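Local coordinates for cleavage stimulation factor 77 (Encephalitozoon cuniculi, PDB 2UY1), which probably binds mRNA and belongs to the suppressor-of-forked family of helical-repeat proteins that take part in processing the 3' ends of messenger RNA precursors, at residues Y262-L265 and K266-Y269; G368-E371 and N372-L376; G434-G437 and R438-F442. One frame throughout, in Å; residues are numbered along the deposited sequence.

Contact 1 (Y262-L265 and K266-Y269); sequences YGDL and KRKY
Arg267 keeps its CG beside the backbone N (chi1 -62°) and bends sharply at chi3 (-86°), which folds its guanidinium back along helix 260-269 toward Asp264. The aspartate sets its own CG anti to the carbonyl carbon and offers OD1, so the two form an i to i+3 salt bridge. Asp264 OD1 and Arg267 NH2 are modelled 2.4 Å apart, too short for the length to be trusted, and the carboxylate and guanidinium planes stand 70° from each other. The bend also lays one guanidinium face over the backbone, where Gly263 O sits 3.3 Å from Arg267 CZ. Gly263 O also accepts the nearly straight helical bond from Arg267 N at 3.0 Å. Further round the helix, Leu265 and Tyr269 run side by side, Leu265 CG lying 4.0 Å from Tyr269 CE2, while Leu265 CD1 meets Lys268 CD at 3.8 Å. Leu265 and Tyr269 also pack on helix 282-300, through Leu288 and Leu285 respectively, and the Tyr262 ring meets His292 there. The chemistry therefore divides the helix: hydrocarbon and aromatic groups join it to the next helix, while the ion pair, on exposed residues, probably adds only modestly to stability.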
ATOM      1  N   TYR B 262       3.203  22.466  27.248  1.00 25.50           N
ATOM      2  CA  TYR B 262       2.350  21.306  27.160  1.00 26.32           C
ATOM      3  C   TYR B 262       1.076  21.501  27.970  1.00 28.04           C
ATOM      4  O   TYR B 262      -0.027  21.288  27.437  1.00 29.05           O
ATOM      5  CB  TYR B 262       3.127  20.072  27.581  1.00 25.65           C
ATOM      6  CG  TYR B 262       4.432  19.939  26.796  1.00 22.16           C
ATOM      7  CD1 TYR B 262       4.406  19.707  25.418  1.00 17.58           C
ATOM      8  CD2 TYR B 262       5.677  20.036  27.431  1.00 18.60           C
ATOM      9  CE1 TYR B 262       5.605  19.617  24.672  1.00 21.10           C
ATOM     10  CE2 TYR B 262       6.887  19.926  26.703  1.00 16.92           C
ATOM     11  CZ  TYR B 262       6.818  19.707  25.336  1.00 22.14           C
ATOM     12  OH  TYR B 262       7.946  19.584  24.611  1.00 23.64           O
ATOM     13  N   GLY B 263       1.217  21.951  29.229  1.00 29.69           N
ATOM     14  CA  GLY B 263       0.047  22.202  30.091  1.00 29.88           C
ATOM     15  C   GLY B 263      -0.751  23.372  29.572  1.00 30.23           C
ATOM     16  O   GLY B 263      -1.978  23.334  29.576  1.00 30.02           O
ATOM     17  N   ASP B 264      -0.066  24.445  29.173  1.00 31.32           N
ATOM     18  CA  ASP B 264      -0.746  25.665  28.703  1.00 32.77           C
ATOM     19  C   ASP B 264      -1.606  25.402  27.469  1.00 33.50           C
ATOM     20  O   ASP B 264      -2.739  25.872  27.370  1.00 34.19           O
ATOM     21  CB  ASP B 264       0.251  26.793  28.379  1.00 32.38           C
ATOM     22  CG  ASP B 264       0.906  27.412  29.631  1.00 35.63           C
ATOM     23  OD1 ASP B 264       0.619  27.007  30.811  1.00 36.33           O
ATOM     24  OD2 ASP B 264       1.744  28.311  29.397  1.00 38.32           O
ATOM     25  N   LEU B 265      -1.037  24.686  26.502  1.00 32.93           N
ATOM     26  CA  LEU B 265      -1.785  24.286  25.297  1.00 33.05           C
ATOM     27  C   LEU B 265      -2.904  23.270  25.542  1.00 32.65           C
ATOM     28  O   LEU B 265      -3.881  23.238  24.819  1.00 33.30           O
ATOM     29  CB  LEU B 265      -0.818  23.789  24.211  1.00 32.02           C
ATOM     30  CG  LEU B 265      -0.775  24.722  22.995  1.00 33.04           C
ATOM     31  CD1 LEU B 265      -0.823  26.172  23.410  1.00 29.09           C
ATOM     32  CD2 LEU B 265       0.419  24.422  22.103  1.00 31.44           C
ATOM     33  N   LYS B 266      -2.746  22.431  26.538  1.00 32.79           N
ATOM     34  CA  LYS B 266      -3.811  21.549  26.931  1.00 35.94           C
ATOM     35  C   LYS B 266      -5.004  22.373  27.404  1.00 36.15           C
ATOM     36  O   LYS B 266      -6.076  22.257  26.848  1.00 35.36           O
ATOM     37  CB  LYS B 266      -3.353  20.549  28.002  1.00 35.17           C
ATOM     38  CG  LYS B 266      -4.512  19.791  28.666  1.00 38.10           C
ATOM     39  CD  LYS B 266      -4.060  18.979  29.909  1.00 38.99           C
ATOM     40  CE  LYS B 266      -3.712  19.848  31.140  1.00 42.18           C
ATOM     41  NZ  LYS B 266      -3.145  18.932  32.195  1.00 44.80           N
ATOM     42  N   ARG B 267      -4.776  23.262  28.375  1.00 38.53           N
ATOM     43  CA  ARG B 267      -5.834  24.155  28.899  1.00 39.10           C
ATOM     44  C   ARG B 267      -6.559  24.954  27.804  1.00 40.00           C
ATOM     45  O   ARG B 267      -7.788  25.098  27.867  1.00 40.64           O
ATOM     46  CB  ARG B 267      -5.277  25.087  29.972  1.00 39.24           C
ATOM     47  CG  ARG B 267      -4.745  24.335  31.176  1.00 38.74           C
ATOM     48  CD  ARG B 267      -4.302  25.247  32.300  1.00 39.42           C
ATOM     49  NE  ARG B 267      -2.919  25.687  32.121  1.00 38.12           N
ATOM     50  CZ  ARG B 267      -1.853  24.966  32.459  1.00 36.41           C
ATOM     51  NH1 ARG B 267      -1.993  23.760  33.014  1.00 32.23           N
ATOM     52  NH2 ARG B 267      -0.639  25.474  32.246  1.00 37.46           N
ATOM     53  N   LYS B 268      -5.799  25.437  26.808  1.00 40.55           N
ATOM     54  CA  LYS B 268      -6.316  26.251  25.686  1.00 41.35           C
ATOM     55  C   LYS B 268      -7.274  25.445  24.829  1.00 41.47           C
ATOM     56  O   LYS B 268      -8.427  25.826  24.675  1.00 42.28           O
ATOM     57  CB  LYS B 268      -5.184  26.881  24.859  1.00 41.59           C
ATOM     58  CG  LYS B 268      -5.440  26.982  23.334  1.00 43.51           C
ATOM     59  CD  LYS B 268      -4.263  27.636  22.567  1.00 42.45           C
ATOM     60  CE  LYS B 268      -4.311  27.413  21.037  1.00 45.16           C
ATOM     61  NZ  LYS B 268      -5.498  27.975  20.260  1.00 44.78           N
ATOM     62  N   TYR B 269      -6.815  24.309  24.307  1.00 40.77           N
ATOM     63  CA  TYR B 269      -7.688  23.388  23.582  1.00 39.77           C
ATOM     64  C   TYR B 269      -8.818  22.808  24.442  1.00 40.88           C
ATOM     65  O   TYR B 269      -9.806  22.284  23.901  1.00 41.31           O
ATOM     66  CB  TYR B 269      -6.863  22.289  22.917  1.00 37.21           C
ATOM     67  CG  TYR B 269      -6.010  22.829  21.780  1.00 35.70           C
ATOM     68  CD1 TYR B 269      -6.603  23.301  20.616  1.00 30.35           C
ATOM     69  CD2 TYR B 269      -4.605  22.891  21.871  1.00 33.31           C
ATOM     70  CE1 TYR B 269      -5.841  23.785  19.580  1.00 32.70           C
ATOM     71  CE2 TYR B 269      -3.838  23.401  20.813  1.00 30.15           C
ATOM     72  CZ  TYR B 269      -4.474  23.844  19.678  1.00 30.93           C
ATOM     73  OH  TYR B 269      -3.780  24.349  18.608  1.00 35.07           O
TER

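Contact 2 (G368-E371 and N372-L376); sequences GDEE and NARAL
Asp369 swings its carboxylate to meet the amide of Asn372, one turn into helix 370-379. Its CG is anti to the backbone N (chi1 -167°), whereas Asn372 places CG beside its own N (chi1 -71°), and the two short side chains converge at a slant. Asn372 ND2 donates to Asp369 OD2 over 2.8 Å, meeting the syn side of the oxygen 23° out of the carboxylate plane; the oxygen lies close to the amide plane, although the two planes are steeply inclined to each other. Asp369 occupies the N-cap position, yet its side chain makes no capping bond. Asp369 O does begin the helical ladder, taking Ala373 N at 3.0 Å. Glu370 is extended and runs alongside Arg374, likewise extended from CG to NE. Glu370 OE2 makes a rather long salt bridge to the guanidinium edge, in its plane, 3.6 Å from Arg374 NE, and Glu370 CG is equally close to that nitrogen. The carboxylate stands almost perpendicular to the guanidinium. Arg374 NH2 makes a further salt bridge with Glu394 of helix 384-397. Arginine charge is thus shared between its own helix and the next, while acidic groups in the first turn would probably interact favourably with the helix dipole.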
ATOM      1  N   GLY B 368       8.291 -10.917  17.429  1.00 24.16           N
ATOM      2  CA  GLY B 368       8.546 -12.339  17.500  1.00 23.75           C
ATOM      3  C   GLY B 368       7.889 -12.998  18.703  1.00 24.53           C
ATOM      4  O   GLY B 368       8.224 -14.130  19.061  1.00 23.85           O
ATOM      5  N   ASP B 369       6.928 -12.307  19.302  1.00 25.04           N
ATOM      6  CA  ASP B 369       6.207 -12.812  20.481  1.00 26.09           C
ATOM      7  C   ASP B 369       4.980 -13.586  19.987  1.00 25.26           C
ATOM      8  O   ASP B 369       3.827 -13.117  20.120  1.00 25.24           O
ATOM      9  CB  ASP B 369       5.827 -11.642  21.384  1.00 26.18           C
ATOM     10  CG  ASP B 369       5.375 -12.066  22.733  1.00 28.57           C
ATOM     11  OD1 ASP B 369       5.971 -12.988  23.316  1.00 39.23           O
ATOM     12  OD2 ASP B 369       4.461 -11.428  23.268  1.00 35.78           O
ATOM     13  N   GLU B 370       5.264 -14.769  19.403  1.00 25.04           N
ATOM     14  CA  GLU B 370       4.309 -15.612  18.711  1.00 25.57           C
ATOM     15  C   GLU B 370       3.078 -16.106  19.474  1.00 26.46           C
ATOM     16  O   GLU B 370       1.931 -15.971  19.002  1.00 25.11           O
ATOM     17  CB  GLU B 370       5.037 -16.799  18.073  1.00 27.01           C
ATOM     18  CG  GLU B 370       4.123 -17.638  17.228  1.00 25.72           C
ATOM     19  CD  GLU B 370       4.878 -18.722  16.519  1.00 30.34           C
ATOM     20  OE1 GLU B 370       5.704 -18.391  15.624  1.00 22.84           O
ATOM     21  OE2 GLU B 370       4.670 -19.875  16.897  1.00 30.67           O
ATOM     22  N   GLU B 371       3.314 -16.674  20.645  1.00 25.33           N
ATOM     23  CA  GLU B 371       2.278 -17.223  21.467  1.00 25.69           C
ATOM     24  C   GLU B 371       1.266 -16.170  21.897  1.00 24.24           C
ATOM     25  O   GLU B 371       0.060 -16.416  21.861  1.00 24.27           O
ATOM     26  CB  GLU B 371       2.915 -17.893  22.709  1.00 28.30           C
ATOM     27  CG  GLU B 371       3.901 -19.035  22.374  1.00 33.34           C
ATOM     28  CD  GLU B 371       3.179 -20.336  21.984  1.00 43.36           C
ATOM     29  OE1 GLU B 371       2.702 -21.022  22.931  1.00 44.96           O
ATOM     30  OE2 GLU B 371       3.077 -20.651  20.738  1.00 48.55           O
ATOM     31  N   ASN B 372       1.744 -15.000  22.307  1.00 22.36           N
ATOM     32  CA  ASN B 372       0.860 -13.896  22.618  1.00 22.61           C
ATOM     33  C   ASN B 372       0.108 -13.337  21.432  1.00 21.67           C
ATOM     34  O   ASN B 372      -1.083 -13.011  21.555  1.00 20.16           O
ATOM     35  CB  ASN B 372       1.598 -12.768  23.350  1.00 21.49           C
ATOM     36  CG  ASN B 372       1.949 -13.168  24.751  1.00 25.07           C
ATOM     37  OD1 ASN B 372       1.111 -14.063  25.351  1.00 25.84           O
ATOM     38  ND2 ASN B 372       2.952 -12.712  25.294  1.00 22.48           N
ATOM     39  N   ALA B 373       0.827 -13.205  20.316  1.00 20.99           N
ATOM     40  CA  ALA B 373       0.230 -12.757  19.076  1.00 20.40           C
ATOM     41  C   ALA B 373      -0.956 -13.633  18.741  1.00 20.37           C
ATOM     42  O   ALA B 373      -2.044 -13.119  18.438  1.00 21.13           O
ATOM     43  CB  ALA B 373       1.287 -12.729  17.911  1.00 19.55           C
ATOM     44  N   ARG B 374      -0.772 -14.945  18.803  1.00 21.76           N
ATOM     45  CA  ARG B 374      -1.809 -15.887  18.375  1.00 22.33           C
ATOM     46  C   ARG B 374      -3.047 -15.865  19.273  1.00 23.11           C
ATOM     47  O   ARG B 374      -4.176 -15.849  18.771  1.00 23.26           O
ATOM     48  CB  ARG B 374      -1.278 -17.313  18.292  1.00 22.77           C
ATOM     49  CG  ARG B 374      -0.334 -17.594  17.153  1.00 22.91           C
ATOM     50  CD  ARG B 374       0.256 -18.981  17.429  1.00 26.85           C
ATOM     51  NE  ARG B 374       1.131 -19.494  16.374  1.00 31.48           N
ATOM     52  CZ  ARG B 374       0.760 -19.761  15.127  1.00 31.46           C
ATOM     53  NH1 ARG B 374      -0.478 -19.533  14.715  1.00 36.55           N
ATOM     54  NH2 ARG B 374       1.638 -20.253  14.269  1.00 30.47           N
ATOM     55  N   ALA B 375      -2.822 -15.831  20.581  1.00 22.71           N
ATOM     56  CA  ALA B 375      -3.912 -15.661  21.562  1.00 23.96           C
ATOM     57  C   ALA B 375      -4.693 -14.368  21.405  1.00 23.65           C
ATOM     58  O   ALA B 375      -5.921 -14.349  21.597  1.00 24.47           O
ATOM     59  CB  ALA B 375      -3.357 -15.752  22.977  1.00 22.28           C
ATOM     60  N   LEU B 376      -3.993 -13.274  21.092  1.00 23.89           N
ATOM     61  CA  LEU B 376      -4.673 -11.996  20.881  1.00 22.31           C
ATOM     62  C   LEU B 376      -5.560 -12.035  19.600  1.00 22.78           C
ATOM     63  O   LEU B 376      -6.749 -11.616  19.641  1.00 22.36           O
ATOM     64  CB  LEU B 376      -3.681 -10.820  20.871  1.00 22.84           C
ATOM     65  CG  LEU B 376      -4.276  -9.439  20.596  1.00 23.06           C
ATOM     66  CD1 LEU B 376      -5.159  -8.940  21.827  1.00 16.95           C
ATOM     67  CD2 LEU B 376      -3.207  -8.412  20.170  1.00 20.09           C
TER

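Contact 3 (G434-G437 and R438-F442)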
ATOM      1  N   GLY B 434      17.491  20.756   2.137  1.00 29.59           N
ATOM      2  CA  GLY B 434      17.884  22.050   2.743  1.00 26.84           C
ATOM      3  C   GLY B 434      17.122  22.365   4.030  1.00 27.22           C
ATOM      4  O   GLY B 434      16.806  21.457   4.800  1.00 27.62           O
ATOM      5  N   ILE B 435      16.809  23.647   4.274  1.00 26.26           N
ATOM      6  CA  ILE B 435      16.209  24.029   5.549  1.00 26.13           C
ATOM      7  C   ILE B 435      14.712  23.656   5.659  1.00 26.59           C
ATOM      8  O   ILE B 435      14.174  23.446   6.774  1.00 27.05           O
ATOM      9  CB  ILE B 435      16.501  25.528   5.922  1.00 25.49           C
ATOM     10  CG1 ILE B 435      16.060  25.799   7.370  1.00 23.66           C
ATOM     11  CG2 ILE B 435      15.875  26.488   4.883  1.00 24.70           C
ATOM     12  CD1 ILE B 435      17.087  25.385   8.424  1.00 19.28           C
ATOM     13  N   LEU B 436      14.035  23.543   4.521  1.00 25.64           N
ATOM     14  CA  LEU B 436      12.663  23.001   4.527  1.00 25.24           C
ATOM     15  C   LEU B 436      12.643  21.479   4.790  1.00 24.34           C
ATOM     16  O   LEU B 436      11.788  20.978   5.463  1.00 22.88           O
ATOM     17  CB  LEU B 436      11.984  23.325   3.198  1.00 25.72           C
ATOM     18  CG  LEU B 436      10.484  23.088   2.960  1.00 25.55           C
ATOM     19  CD1 LEU B 436       9.579  23.675   4.029  1.00 24.00           C
ATOM     20  CD2 LEU B 436      10.100  23.641   1.594  1.00 23.72           C
ATOM     21  N   GLY B 437      13.595  20.768   4.208  1.00 24.83           N
ATOM     22  CA  GLY B 437      13.959  19.408   4.608  1.00 24.01           C
ATOM     23  C   GLY B 437      14.074  19.236   6.099  1.00 24.75           C
ATOM     24  O   GLY B 437      13.460  18.319   6.677  1.00 25.84           O
ATOM     25  N   ARG B 438      14.838  20.127   6.737  1.00 23.87           N
ATOM     26  CA  ARG B 438      15.024  20.123   8.190  1.00 22.49           C
ATOM     27  C   ARG B 438      13.700  20.275   8.952  1.00 23.54           C
ATOM     28  O   ARG B 438      13.442  19.572   9.926  1.00 21.99           O
ATOM     29  CB  ARG B 438      16.041  21.203   8.605  1.00 21.73           C
ATOM     30  CG  ARG B 438      17.462  20.778   8.308  1.00 23.80           C
ATOM     31  CD  ARG B 438      18.460  21.906   8.423  1.00 26.64           C
ATOM     32  NE  ARG B 438      19.775  21.525   7.876  1.00 31.81           N
ATOM     33  CZ  ARG B 438      20.784  20.964   8.569  1.00 32.61           C
ATOM     34  NH1 ARG B 438      20.655  20.672   9.874  1.00 31.48           N
ATOM     35  NH2 ARG B 438      21.942  20.710   7.960  1.00 29.84           N
ATOM     36  N   TYR B 439      12.892  21.230   8.512  1.00 22.95           N
ATOM     37  CA  TYR B 439      11.579  21.466   9.061  1.00 23.36           C
ATOM     38  C   TYR B 439      10.751  20.209   8.987  1.00 23.61           C
ATOM     39  O   TYR B 439      10.137  19.867   9.975  1.00 23.95           O
ATOM     40  CB  TYR B 439      10.860  22.595   8.274  1.00 22.94           C
ATOM     41  CG  TYR B 439       9.368  22.694   8.563  1.00 22.13           C
ATOM     42  CD1 TYR B 439       8.890  23.313   9.733  1.00 18.62           C
ATOM     43  CD2 TYR B 439       8.440  22.159   7.673  1.00 18.31           C
ATOM     44  CE1 TYR B 439       7.549  23.407   9.981  1.00 18.46           C
ATOM     45  CE2 TYR B 439       7.108  22.237   7.917  1.00 20.44           C
ATOM     46  CZ  TYR B 439       6.658  22.846   9.087  1.00 22.25           C
ATOM     47  OH  TYR B 439       5.301  22.937   9.303  1.00 23.89           O
ATOM     48  N   HIS B 440      10.694  19.562   7.807  1.00 22.98           N
ATOM     49  CA  HIS B 440       9.904  18.332   7.680  1.00 23.01           C
ATOM     50  C   HIS B 440      10.393  17.215   8.535  1.00 20.55           C
ATOM     51  O   HIS B 440       9.600  16.476   9.067  1.00 22.46           O
ATOM     52  CB  HIS B 440       9.647  17.901   6.227  1.00 21.80           C
ATOM     53  CG  HIS B 440       8.708  18.813   5.520  1.00 24.63           C
ATOM     54  ND1 HIS B 440       8.934  19.930   4.788  1.00 25.39           N
ATOM     55  CD2 HIS B 440       7.340  18.693   5.632  1.00 25.23           C
ATOM     56  CE1 HIS B 440       7.713  20.414   4.403  1.00 24.75           C
ATOM     57  NE2 HIS B 440       6.763  19.664   4.945  1.00 25.74           N
ATOM     58  N   CYS B 441      11.694  17.144   8.746  1.00 20.67           N
ATOM     59  CA  CYS B 441      12.282  16.251   9.745  1.00 19.84           C
ATOM     60  C   CYS B 441      11.718  16.454  11.135  1.00 19.69           C
ATOM     61  O   CYS B 441      11.417  15.498  11.805  1.00 20.46           O
ATOM     62  CB  CYS B 441      13.813  16.325   9.756  1.00 20.11           C
ATOM     63  SG  CYS B 441      14.642  15.505   8.341  1.00 22.70           S
ATOM     64  N   PHE B 442      11.567  17.710  11.577  1.00 19.72           N
ATOM     65  CA  PHE B 442      11.024  17.970  12.879  1.00 17.82           C
ATOM     66  C   PHE B 442       9.540  17.657  12.832  1.00 18.44           C
ATOM     67  O   PHE B 442       9.066  16.937  13.696  1.00 17.74           O
ATOM     68  CB  PHE B 442      11.282  19.433  13.300  1.00 18.61           C
ATOM     69  CG  PHE B 442      12.614  19.661  13.943  1.00 19.13           C
ATOM     70  CD1 PHE B 442      12.717  19.807  15.302  1.00 19.80           C
ATOM     71  CD2 PHE B 442      13.777  19.770  13.169  1.00 21.70           C
ATOM     72  CE1 PHE B 442      13.948  20.010  15.922  1.00 19.84           C
ATOM     73  CE2 PHE B 442      14.998  19.958  13.766  1.00 21.06           C
ATOM     74  CZ  PHE B 442      15.075  20.089  15.167  1.00 20.41           C
TER
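Leu436 O takes two hydrogen bonds from His440, one from the backbone and one from the ring. His440 N lies 2.9 Å from Leu436 O in the ordinary helical manner, and His440 ND1 3.1 Å from it. These donors approach from opposite faces of the carbonyl plane; ND1 stands 48° out of it, well off a lone pair, and the bond is bent to 143° at the hydrogen. ND1 therefore carries a proton in this arrangement. With CG beside the backbone N (chi1 -70°), the imidazole is directed back up the helix toward that carbonyl.

The Leu436 side chain runs beside the ring, its CD1 3.8 Å from His440 CE1. On one face of the imidazole lies Tyr439 CD2, from the adjacent residue, so leucine and tyrosine both limit where the ring can go. Leu436 CD1 also touches Tyr439, approaching CD2 at 4.1 Å. One residue before Leu436, Ile435 puts its CD1 on Arg438 CD at 3.7 Å, the two side chains crossing at about a right angle. Gly434 O receives Arg438 N at 3.1 Å. Arg438 then stretches out from CG to NE, and its NH1 forms a salt bridge with an acidic side chain of the other protein chain.

Behind this shell, Asp180 OD1 accepts a hydrogen bond from Ile435 N near the start of the helix. Helix 434-446 packs against its neighbours: Ile435 and Leu436 rest on Ala176 of helix 173-184, Ile435 also touches Phe218 of helix 213-225, and the Tyr439 ring meets Phe247 of helix 247-255. Phe442 packs edge-to-face on Phe217 and also touches an aromatic ring of the other chain, so this helix joins three helices of its own chain to the partner subunit.

How the contacts relate
The three contacts follow one another along the chain, each within a single helix: contact 1 in 260-269, contact 2 at the beginning of 370-379 and contact 3 in 434-446. The centres of contacts 1 and 2 are about 39 Å apart, as are those of contacts 2 and 3, whereas the centres of contacts 1 and 3 are about 26 Å apart; none touch. Contacts 1 and 2 both belong to the suppressor-of-forked region of this all-helical array. Contact 3 comes last in sequence but lies only about 8 Å from the chain centre, so the chain returns from the distant region of contact 2. Helix 247-255 links contacts 1 and 3, since residues of both pack on it, and contact 3 also reaches the second subunit.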